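Local coordinates for synaptotagmin-1 (Arabidopsis thaliana, PDB 7AS6), which helps maintain plasma membrane integrity during freezing and osmotic stress, the piece described being its first C2 domain, a beta sandwich that carries a metal site, at residues Gly8-Lys13 against Val134-Lys139; Gly28-Val33 against Asp80-Gly85; Pro43-Thr48 against Phe62-Arg67; Phe76-Trp81 against Glu88-Asn93. One frame throughout, in Å; residues are numbered along the deposited sequence.

Contact 1 (Gly8-Lys13 against Val134-Lys139)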
# COMPACT_ATOMS: atom_id res chain seq x y z
N GLY A 8 3.77 1.50 -19.15
CA GLY A 8 2.41 1.91 -18.87
C GLY A 8 2.36 2.56 -17.50
O GLY A 8 3.38 2.93 -16.93
N ILE A 9 1.15 2.67 -16.99
CA ILE A 9 0.90 3.29 -15.69
C ILE A 9 -0.02 2.38 -14.90
O ILE A 9 -1.03 1.89 -15.43
CB ILE A 9 0.29 4.69 -15.85
CG1 ILE A 9 1.28 5.62 -16.55
CG2 ILE A 9 -0.10 5.26 -14.50
CD1 ILE A 9 0.67 6.93 -16.98
N VAL A 10 0.34 2.10 -13.66
CA VAL A 10 -0.49 1.31 -12.77
C VAL A 10 -1.19 2.24 -11.80
O VAL A 10 -0.55 3.11 -11.18
CB VAL A 10 0.33 0.22 -12.06
CG1 VAL A 10 1.49 0.82 -11.28
CG2 VAL A 10 -0.57 -0.59 -11.15
N HIS A 11 -2.51 2.10 -11.69
CA HIS A 11 -3.31 2.86 -10.74
C HIS A 11 -3.52 1.99 -9.52
O HIS A 11 -4.07 0.88 -9.63
CB HIS A 11 -4.65 3.28 -11.36
CG HIS A 11 -4.52 4.16 -12.56
ND1 HIS A 11 -4.66 5.53 -12.50
CD2 HIS A 11 -4.25 3.88 -13.86
CE1 HIS A 11 -4.49 6.05 -13.70
NE2 HIS A 11 -4.23 5.07 -14.54
N VAL A 12 -3.05 2.47 -8.36
CA VAL A 12 -3.07 1.74 -7.09
C VAL A 12 -4.06 2.43 -6.18
O VAL A 12 -3.90 3.61 -5.85
CB VAL A 12 -1.69 1.70 -6.42
CG1 VAL A 12 -1.75 0.84 -5.16
CG2 VAL A 12 -0.64 1.18 -7.38
N LYS A 13 -5.09 1.72 -5.78
CA LYS A 13 -6.05 2.26 -4.85
C LYS A 13 -5.81 1.57 -3.52
O LYS A 13 -5.77 0.34 -3.46
CB LYS A 13 -7.49 2.05 -5.33
CG LYS A 13 -8.52 2.84 -4.51
CD LYS A 13 -9.94 2.52 -4.95
CE LYS A 13 -10.81 3.77 -4.99
NZ LYS A 13 -12.11 3.47 -5.67
N VAL A 134 -6.38 -3.56 -1.35
CA VAL A 134 -5.93 -2.63 -2.38
C VAL A 134 -6.49 -3.08 -3.73
O VAL A 134 -6.99 -4.19 -3.89
CB VAL A 134 -4.39 -2.53 -2.45
CG1 VAL A 134 -3.79 -2.32 -1.06
CG2 VAL A 134 -3.82 -3.78 -3.07
N GLU A 135 -6.39 -2.19 -4.72
CA GLU A 135 -6.76 -2.49 -6.10
C GLU A 135 -5.69 -1.98 -7.04
O GLU A 135 -5.04 -0.97 -6.77
CB GLU A 135 -8.06 -1.83 -6.54
CG GLU A 135 -9.33 -2.35 -5.93
CD GLU A 135 -10.52 -1.57 -6.46
OE1 GLU A 135 -10.38 -0.98 -7.57
OE2 GLU A 135 -11.56 -1.52 -5.77
N LEU A 136 -5.52 -2.68 -8.15
CA LEU A 136 -4.60 -2.25 -9.19
C LEU A 136 -5.35 -2.17 -10.50
O LEU A 136 -6.18 -3.04 -10.81
CB LEU A 136 -3.43 -3.22 -9.33
CG LEU A 136 -2.59 -3.56 -8.10
CD1 LEU A 136 -1.44 -4.45 -8.52
CD2 LEU A 136 -2.08 -2.32 -7.39
N LEU A 137 -5.08 -1.12 -11.27
CA LEU A 137 -5.57 -0.99 -12.64
C LEU A 137 -4.38 -0.63 -13.51
O LEU A 137 -3.80 0.45 -13.37
CB LEU A 137 -6.67 0.06 -12.76
CG LEU A 137 -7.09 0.35 -14.20
CD1 LEU A 137 -7.67 -0.89 -14.86
CD2 LEU A 137 -8.09 1.50 -14.26
N TYR A 138 -4.00 -1.54 -14.41
CA TYR A 138 -2.84 -1.31 -15.27
C TYR A 138 -3.31 -0.76 -16.61
O TYR A 138 -4.10 -1.41 -17.31
CB TYR A 138 -2.04 -2.60 -15.46
CG TYR A 138 -0.84 -2.40 -16.35
CD1 TYR A 138 0.07 -1.38 -16.08
CD2 TYR A 138 -0.62 -3.21 -17.45
CE1 TYR A 138 1.17 -1.18 -16.89
CE2 TYR A 138 0.48 -3.02 -18.27
CZ TYR A 138 1.37 -2.00 -17.98
OH TYR A 138 2.48 -1.78 -18.77
N LYS A 139 -2.83 0.43 -16.96
CA LYS A 139 -3.11 1.02 -18.26
C LYS A 139 -1.81 1.04 -19.05
O LYS A 139 -0.97 1.92 -18.84
CB LYS A 139 -3.68 2.43 -18.11
CG LYS A 139 -5.00 2.46 -17.36
CD LYS A 139 -6.06 1.61 -18.06
CE LYS A 139 -6.97 2.45 -18.94
NZ LYS A 139 -8.09 1.66 -19.52
O HOH W 1 -13.13 0.40 -4.75
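Ile9, His11 and Lys13 pair with Lys139, Leu137 and Glu135 through six backbone hydrogen bonds, which join strands 8-13 and 134-139 as antiparallel neighbours, their axes at 162°. The bond from His11 N to Leu137 O is the shortest at 2.7 Å and nearly straight. CA-H...O contacts add weaker links.

Apolar contacts occupy the face of Val10, Val12, Leu136 and Tyr138. Leu136 lies beside Val12, its CD2 3.8 Å from Val12 CG2. Tyr138 has CG anti to the backbone N (chi1 180°); its ring reaches back to segment 8-13, with CD1 3.5 Å from Ile9 O and OH near Gly8 N. Leu74 and Phe76 of the facing sheet pack here.

The other face mixes His11, Lys13, Glu135 and Lys139 with Ile9 and Leu137. The His11 ring presents its CD2 edge to Leu137 O, in plane at 3.5 Å, and crosses the Lys139 chain obliquely at CG; a bound nickel ion lies about 3 Å from the His11 side chain. Lys139 NZ forms a salt bridge with Asp103. One water accepts weakly from Lys13 NZ and donates to Glu135 OE2 at 2.7 Å. The strands thus turn an apolar face to the other sheet and a mixed, largely polar one outward.

Contact 2 (Gly28-Val33 against Asp80-Gly85). With CD (cadmium ion), chain B.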
# COMPACT_ATOMS: atom_id res chain seq x y z
N GLY A 28 -6.38 3.14 19.90
CA GLY A 28 -6.04 2.09 18.95
C GLY A 28 -4.83 2.43 18.12
O GLY A 28 -3.71 2.03 18.46
N ALA A 29 -5.03 3.16 17.02
CA ALA A 29 -3.93 3.54 16.15
C ALA A 29 -4.38 4.69 15.27
O ALA A 29 -5.56 5.02 15.20
CB ALA A 29 -3.45 2.37 15.30
N ASP A 30 -3.41 5.32 14.63
CA ASP A 30 -3.66 6.41 13.69
C ASP A 30 -2.97 6.03 12.40
O ASP A 30 -1.85 6.49 12.13
CB ASP A 30 -3.16 7.74 14.25
CG ASP A 30 -3.69 8.02 15.65
OD1 ASP A 30 -4.89 8.28 15.83
OD2 ASP A 30 -2.91 7.99 16.61
N PRO A 31 -3.58 5.17 11.58
CA PRO A 31 -2.85 4.57 10.47
C PRO A 31 -2.79 5.44 9.23
O PRO A 31 -3.74 6.15 8.87
CB PRO A 31 -3.62 3.28 10.19
CG PRO A 31 -4.99 3.52 10.71
CD PRO A 31 -4.79 4.38 11.92
N PHE A 32 -1.64 5.35 8.56
CA PHE A 32 -1.47 5.75 7.18
C PHE A 32 -0.64 4.67 6.47
O PHE A 32 -0.02 3.82 7.11
CB PHE A 32 -0.80 7.12 7.09
CG PHE A 32 0.60 7.17 7.64
CD1 PHE A 32 0.83 7.32 9.01
CD2 PHE A 32 1.69 7.11 6.78
CE1 PHE A 32 2.12 7.40 9.50
CE2 PHE A 32 2.97 7.18 7.27
CZ PHE A 32 3.19 7.33 8.63
N VAL A 33 -0.65 4.68 5.13
CA VAL A 33 0.06 3.67 4.34
C VAL A 33 1.14 4.34 3.49
O VAL A 33 0.88 5.36 2.85
CB VAL A 33 -0.91 2.87 3.45
CG1 VAL A 33 -0.20 1.74 2.73
CG2 VAL A 33 -2.07 2.33 4.28
N ASP A 80 1.82 3.84 12.11
CA ASP A 80 1.03 4.63 13.04
C ASP A 80 1.58 6.04 13.11
O ASP A 80 2.77 6.25 13.35
CB ASP A 80 1.08 4.04 14.44
CG ASP A 80 0.46 4.96 15.47
OD1 ASP A 80 -0.78 4.95 15.52
OD2 ASP A 80 1.18 5.71 16.19
N TRP A 81 0.70 7.02 12.97
CA TRP A 81 1.12 8.40 13.15
C TRP A 81 1.15 8.80 14.62
O TRP A 81 0.28 8.41 15.40
CB TRP A 81 0.18 9.31 12.38
CG TRP A 81 0.32 10.79 12.63
CD1 TRP A 81 1.11 11.66 11.95
CD2 TRP A 81 -0.44 11.58 13.56
NE1 TRP A 81 0.92 12.94 12.41
CE2 TRP A 81 -0.04 12.92 13.39
CE3 TRP A 81 -1.42 11.28 14.51
CZ2 TRP A 81 -0.58 13.96 14.14
CZ3 TRP A 81 -1.95 12.32 15.26
CH2 TRP A 81 -1.53 13.64 15.08
N GLU A 82 2.15 9.59 15.00
CA GLU A 82 2.12 10.34 16.24
C GLU A 82 2.65 11.72 15.92
O GLU A 82 3.48 11.87 15.02
CB GLU A 82 2.98 9.70 17.35
CG GLU A 82 2.35 8.50 18.00
CD GLU A 82 1.12 8.88 18.79
OE1 GLU A 82 1.09 9.99 19.35
OE2 GLU A 82 0.18 8.07 18.86
N GLN A 83 2.20 12.73 16.65
CA GLN A 83 2.75 14.06 16.38
C GLN A 83 4.23 14.13 16.76
O GLN A 83 5.05 14.67 16.01
CB GLN A 83 1.96 15.15 17.08
CG GLN A 83 2.45 16.58 16.75
CD GLN A 83 2.33 16.99 15.27
OE1 GLN A 83 2.18 16.16 14.38
NE2 GLN A 83 2.39 18.30 15.01
N VAL A 84 4.60 13.55 17.91
CA VAL A 84 5.97 13.56 18.38
C VAL A 84 6.62 12.21 18.10
O VAL A 84 6.10 11.16 18.53
CB VAL A 84 6.04 13.90 19.87
CG1 VAL A 84 7.47 14.06 20.29
CG2 VAL A 84 5.27 15.18 20.14
N GLY A 85 7.75 12.22 17.42
CA GLY A 85 8.52 11.03 17.17
C GLY A 85 8.34 10.50 15.76
O GLY A 85 7.58 11.04 14.95
CD CD B . -0.75 6.94 17.03
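Asp30, in the loop before strand 31-37, and Asp80, at the end of strand 73-80, bind one cadmium ion at one end of the C2 beta sandwich, at the site where calcium probably binds. Asp80 grips the metal with both carboxylate oxygens, OD1 at 2.5 Å and OD2 at 2.4 Å; Asp30 gives OD2 alone, and Glu82 gives OE2. Trp81 contributes its backbone carbonyl, O lying 2.4 Å from the cadmium. Asp24 completes the set of protein ligands, so four acidic side chains bind the ion, more negative charge than a divalent ion would be expected to balance.

Hydrogen bonds hold these ligands in place. Asp30 N donates to Asp80 OD1 over 2.8 Å, nearly along the C-O axis, so this oxygen serves both the metal and the opposite backbone. Asp80 OD2 also receives Lys23 NZ, a positive charge that would be expected to temper the crowding of carboxylates. The second oxygen of Asp30, OD1, is taken by Lys52 N, which helps to fix the rotation of the group that turns OD2 to the metal. Behind the ligands Trp81 N donates to Asp30 O at 2.7 Å and 172°, tying the two backbones next to the site.

Aromatic rings complete the outer layer. Phe32 and Trp81 cross at about a right angle, and His51 meets the indole edge-to-face. The CG of Phe32 stands between its backbone N and carbonyl carbon (chi1 64°), and beyond it the ring atom CE1 comes within 4.0 Å of Trp81 CB.

Contact 3 (Pro43-Thr48 against Phe62-Arg67)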
# COMPACT_ATOMS: atom_id res chain seq x y z
N PRO A 43 10.30 9.03 -4.78
CA PRO A 43 10.04 8.84 -3.35
C PRO A 43 8.71 8.13 -3.15
O PRO A 43 7.80 8.24 -3.96
CB PRO A 43 10.00 10.27 -2.80
CG PRO A 43 10.64 11.12 -3.85
CD PRO A 43 10.38 10.45 -5.16
N SER A 44 8.62 7.38 -2.05
CA SER A 44 7.39 6.68 -1.72
C SER A 44 6.21 7.66 -1.63
O SER A 44 6.40 8.87 -1.44
CB SER A 44 7.56 5.93 -0.39
OG SER A 44 8.30 6.70 0.53
N LYS A 45 5.01 7.15 -1.85
CA LYS A 45 3.77 7.89 -1.68
C LYS A 45 3.13 7.48 -0.37
O LYS A 45 3.40 6.41 0.17
CB LYS A 45 2.78 7.60 -2.81
CG LYS A 45 3.39 7.36 -4.17
CD LYS A 45 3.72 8.67 -4.84
CE LYS A 45 3.73 8.52 -6.35
NZ LYS A 45 3.23 9.78 -6.96
N LYS A 46 2.22 8.32 0.13
CA LYS A 46 1.50 7.89 1.31
C LYS A 46 0.06 8.36 1.28
O LYS A 46 -0.29 9.37 0.66
CB LYS A 46 2.21 8.34 2.61
CG LYS A 46 2.33 9.83 2.83
CD LYS A 46 3.06 10.09 4.19
CE LYS A 46 2.93 11.55 4.68
NZ LYS A 46 3.45 11.74 6.09
N THR A 47 -0.79 7.59 1.96
CA THR A 47 -2.17 8.00 2.20
C THR A 47 -2.24 9.01 3.34
O THR A 47 -1.26 9.27 4.05
CB THR A 47 -3.05 6.82 2.58
OG1 THR A 47 -2.76 6.45 3.93
CG2 THR A 47 -2.83 5.62 1.61
N THR A 48 -3.44 9.53 3.55
CA THR A 48 -3.69 10.36 4.70
C THR A 48 -3.67 9.53 5.97
O THR A 48 -3.75 8.29 5.95
CB THR A 48 -5.04 11.07 4.58
OG1 THR A 48 -6.08 10.09 4.42
CG2 THR A 48 -5.03 12.00 3.39
N PHE A 62 -3.29 6.25 -6.20
CA PHE A 62 -1.94 6.64 -6.58
C PHE A 62 -1.60 6.08 -7.96
O PHE A 62 -2.09 5.01 -8.33
CB PHE A 62 -0.94 6.13 -5.56
CG PHE A 62 -1.30 6.49 -4.16
CD1 PHE A 62 -0.90 7.70 -3.64
CD2 PHE A 62 -2.06 5.64 -3.38
CE1 PHE A 62 -1.23 8.06 -2.35
CE2 PHE A 62 -2.40 5.98 -2.11
CZ PHE A 62 -1.98 7.20 -1.59
N LYS A 63 -0.73 6.78 -8.70
CA LYS A 63 -0.26 6.33 -10.01
C LYS A 63 1.26 6.16 -10.00
O LYS A 63 1.99 7.02 -9.49
CB LYS A 63 -0.63 7.32 -11.11
CG LYS A 63 -2.09 7.35 -11.50
CD LYS A 63 -2.50 8.76 -11.98
CE LYS A 63 -1.40 9.42 -12.81
NZ LYS A 63 -1.45 10.91 -12.72
N PHE A 64 1.73 5.05 -10.59
CA PHE A 64 3.16 4.79 -10.77
C PHE A 64 3.44 4.48 -12.24
O PHE A 64 2.66 3.78 -12.89
CB PHE A 64 3.62 3.60 -9.93
CG PHE A 64 3.55 3.84 -8.45
CD1 PHE A 64 2.39 3.55 -7.74
CD2 PHE A 64 4.65 4.34 -7.77
CE1 PHE A 64 2.33 3.77 -6.36
CE2 PHE A 64 4.59 4.56 -6.39
CZ PHE A 64 3.44 4.27 -5.69
N SER A 65 4.58 4.97 -12.74
CA SER A 65 5.07 4.57 -14.05
C SER A 65 5.66 3.17 -13.95
O SER A 65 6.43 2.87 -13.03
CB SER A 65 6.12 5.55 -14.56
OG SER A 65 5.54 6.79 -14.90
N VAL A 66 5.29 2.30 -14.90
CA VAL A 66 5.73 0.92 -14.91
C VAL A 66 6.79 0.75 -15.99
O VAL A 66 6.56 1.11 -17.15
CB VAL A 66 4.56 -0.05 -15.15
CG1 VAL A 66 5.03 -1.49 -15.01
CG2 VAL A 66 3.42 0.24 -14.20
N ARG A 67 7.94 0.20 -15.60
CA ARG A 67 9.04 -0.06 -16.52
C ARG A 67 9.29 -1.53 -16.76
O ARG A 67 9.94 -1.87 -17.76
CB ARG A 67 10.33 0.60 -16.01
CG ARG A 67 10.31 2.11 -16.16
CD ARG A 67 11.44 2.80 -15.42
NE ARG A 67 11.37 4.25 -15.62
CZ ARG A 67 10.70 5.09 -14.83
NH1 ARG A 67 10.04 4.63 -13.77
NH2 ARG A 67 10.69 6.38 -15.10
O HOH W 2 0.17 9.50 -7.30
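Lys45 NZ and Lys63 N both donate to one water, at 3.1 Å from NZ and 3.2 Å from the backbone N. This water is a polar link between segments 43-48 and 62-67, which share no direct hydrogen bond; the CA atoms of Lys45 and Phe62 are 7.6 Å apart.

Lys45 bends at chi2 (-81°), which turns CD off the line of the earlier carbons, and the chain slides past Phe64 in the opposite direction. Its CG lies 3.4 Å from Phe64 CZ, a close contact on an oblique approach, while CB rests 3.8 Å from Phe62 CD1. The ammonium is 5.7 Å from the Phe64 ring centroid, at most a weak cation-pi attraction.

The Phe62 ring is met at its edge, near its plane, by Lys46 O, 3.4 Å from CE1, and by Thr47 CG2, 3.7 Å from CZ. Thr47 crosses Phe62 at about a right angle; its OG1 donates to Thr48 O and is also bonded with Val33 N. Ile35 packs on both rings from the adjoining strand. The contact joins the edges of the two sheets: the methylenes of Lys45 pack on the aromatic rings while its NZ is hydrogen-bonded to a water.

Contact 4 (Phe76-Trp81 against Glu88-Asn93). With CD (cadmium ion), chain B.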
# COMPACT_ATOMS: atom_id res chain seq x y z
N PHE A 76 3.70 -2.18 0.36
CA PHE A 76 2.81 -1.39 1.20
C PHE A 76 3.24 -1.52 2.66
O PHE A 76 3.51 -2.63 3.14
CB PHE A 76 1.37 -1.85 1.06
CG PHE A 76 0.86 -1.84 -0.35
CD1 PHE A 76 0.14 -0.75 -0.83
CD2 PHE A 76 1.12 -2.90 -1.20
CE1 PHE A 76 -0.33 -0.72 -2.15
CE2 PHE A 76 0.66 -2.88 -2.53
CZ PHE A 76 -0.07 -1.79 -3.00
N SER A 77 3.30 -0.40 3.36
CA SER A 77 3.69 -0.42 4.76
C SER A 77 2.70 0.43 5.54
O SER A 77 2.49 1.60 5.22
CB SER A 77 5.11 0.09 4.94
OG SER A 77 5.99 -0.74 4.22
N VAL A 78 2.09 -0.17 6.54
CA VAL A 78 1.16 0.55 7.39
C VAL A 78 1.92 1.06 8.61
O VAL A 78 2.60 0.29 9.30
CB VAL A 78 -0.02 -0.34 7.79
CG1 VAL A 78 -1.01 0.46 8.61
CG2 VAL A 78 -0.69 -0.93 6.53
N TYR A 79 1.86 2.37 8.83
CA TYR A 79 2.51 3.04 9.95
C TYR A 79 1.45 3.64 10.85
O TYR A 79 0.34 3.95 10.42
CB TYR A 79 3.42 4.18 9.49
CG TYR A 79 4.70 3.75 8.83
CD1 TYR A 79 5.88 3.73 9.54
CD2 TYR A 79 4.73 3.37 7.50
CE1 TYR A 79 7.06 3.35 8.95
CE2 TYR A 79 5.91 2.97 6.90
CZ TYR A 79 7.07 2.97 7.64
OH TYR A 79 8.27 2.58 7.07
N ASP A 80 1.82 3.84 12.11
CA ASP A 80 1.03 4.63 13.04
C ASP A 80 1.58 6.04 13.11
O ASP A 80 2.77 6.25 13.35
CB ASP A 80 1.08 4.04 14.44
CG ASP A 80 0.46 4.96 15.47
OD1 ASP A 80 -0.78 4.95 15.52
OD2 ASP A 80 1.18 5.71 16.19
N TRP A 81 0.70 7.02 12.97
CA TRP A 81 1.12 8.40 13.15
C TRP A 81 1.15 8.80 14.62
O TRP A 81 0.28 8.41 15.40
CB TRP A 81 0.18 9.31 12.38
CG TRP A 81 0.32 10.79 12.63
CD1 TRP A 81 1.11 11.66 11.95
CD2 TRP A 81 -0.44 11.58 13.56
NE1 TRP A 81 0.92 12.94 12.41
CE2 TRP A 81 -0.04 12.92 13.39
CE3 TRP A 81 -1.42 11.28 14.51
CZ2 TRP A 81 -0.58 13.96 14.14
CZ3 TRP A 81 -1.95 12.32 15.26
CH2 TRP A 81 -1.53 13.64 15.08
N GLU A 88 5.90 4.53 13.78
CA GLU A 88 6.32 3.15 13.94
C GLU A 88 5.54 2.29 12.96
O GLU A 88 4.32 2.41 12.88
CB GLU A 88 6.08 2.67 15.36
CG GLU A 88 7.35 2.64 16.21
CD GLU A 88 7.30 3.61 17.37
OE1 GLU A 88 6.18 3.95 17.83
OE2 GLU A 88 8.39 4.05 17.83
N LYS A 89 6.26 1.45 12.22
CA LYS A 89 5.61 0.56 11.26
C LYS A 89 4.74 -0.43 12.01
O LYS A 89 5.15 -0.98 13.04
CB LYS A 89 6.67 -0.17 10.43
CG LYS A 89 6.11 -0.96 9.25
CD LYS A 89 7.21 -1.72 8.49
CE LYS A 89 8.45 -0.85 8.26
NZ LYS A 89 8.62 -0.38 6.86
N MET A 90 3.52 -0.63 11.52
CA MET A 90 2.64 -1.62 12.13
C MET A 90 2.63 -2.93 11.36
O MET A 90 2.33 -3.97 11.94
CB MET A 90 1.21 -1.09 12.22
CG MET A 90 1.08 0.21 13.02
SD MET A 90 -0.65 0.75 12.99
CE MET A 90 -1.35 -0.51 14.05
N GLY A 91 2.98 -2.89 10.08
CA GLY A 91 2.97 -4.08 9.26
C GLY A 91 3.17 -3.72 7.81
O GLY A 91 3.11 -2.55 7.41
N MET A 92 3.38 -4.75 7.00
CA MET A 92 3.70 -4.50 5.61
C MET A 92 3.48 -5.78 4.80
O MET A 92 3.33 -6.87 5.35
CB MET A 92 5.14 -4.03 5.47
CG MET A 92 6.08 -5.02 6.07
SD MET A 92 7.30 -5.41 4.84
CE MET A 92 8.28 -3.91 4.97
N ASN A 93 3.44 -5.60 3.48
CA ASN A 93 3.46 -6.73 2.56
C ASN A 93 3.80 -6.23 1.16
O ASN A 93 3.95 -5.03 0.91
CB ASN A 93 2.14 -7.50 2.53
CG ASN A 93 2.36 -8.98 2.37
OD1 ASN A 93 3.36 -9.41 1.80
ND2 ASN A 93 1.44 -9.78 2.91
CD CD B . -0.75 6.94 17.03
O HOH W 3 3.93 5.58 16.16
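Val78 O accepts from both Met90 N at 2.6 Å and Gly91 N at 3.3 Å, a classic beta bulge that shifts the register by one in the antiparallel hairpin of strands 76-80 and 88-93. Regular pairing continues beyond it, with Phe76 and Asn93 bonded in both directions and Val78 N donating to Gly91 O at 2.7 Å.

Tyr79 and Lys89 carry the main side-chain contact. Lys89 CB sits over one face of the phenol ring in a CH-pi contact, 4.2 Å from its centroid. The lysine chain leaves with CG anti to the backbone N (chi1 -171°), then bends at chi3 and chi4, and NZ donates to Tyr79 OH at 3.0 Å. The same residue is thus held at the ring face by its root and at the hydroxyl by its charge. Met92 CB lies 3.6 Å from Ser77 OG.

Across the sheet, Met90 SD approaches Asp80 CB at 4.0 Å, next to the carboxylate that binds the metal. A water accepts from Glu88 N and lies 2.8 Å from Asp80 OD2, to which it may donate; the Glu88 side chain forms a salt bridge with Lys23.

The hairpin ends its sheet at strand 88-96. Strand 31-37 pairs with the other side of 73-80, and Phe76 packs on Leu132 and Val134 of strand 131-140 in the facing sheet.

Overall arrangement
Contacts 2 and 4 form the metal end of the domain: their centres are 9 Å apart, both touch the cadmium ion, bound in part by the shared Asp80 and Trp81, and a backbone hydrogen bond joins Phe32 O and Tyr79 N across strands 31-37 and 73-80. Contact 1 lies on the opposite side of the chain's centre, about 26 Å from contact 2 between centres. Contact 3 joins the two regions. Its strand 62-66 pairs with 8-13 through Val12 N and Phe62 O, while Thr47 N is hydrogen-bonded to Val33 O of contact 2. The sheets meet inside the sandwich where Val12 CG1 of contact 1 touches Phe76 CE1 of contact 4 at 3.7 Å.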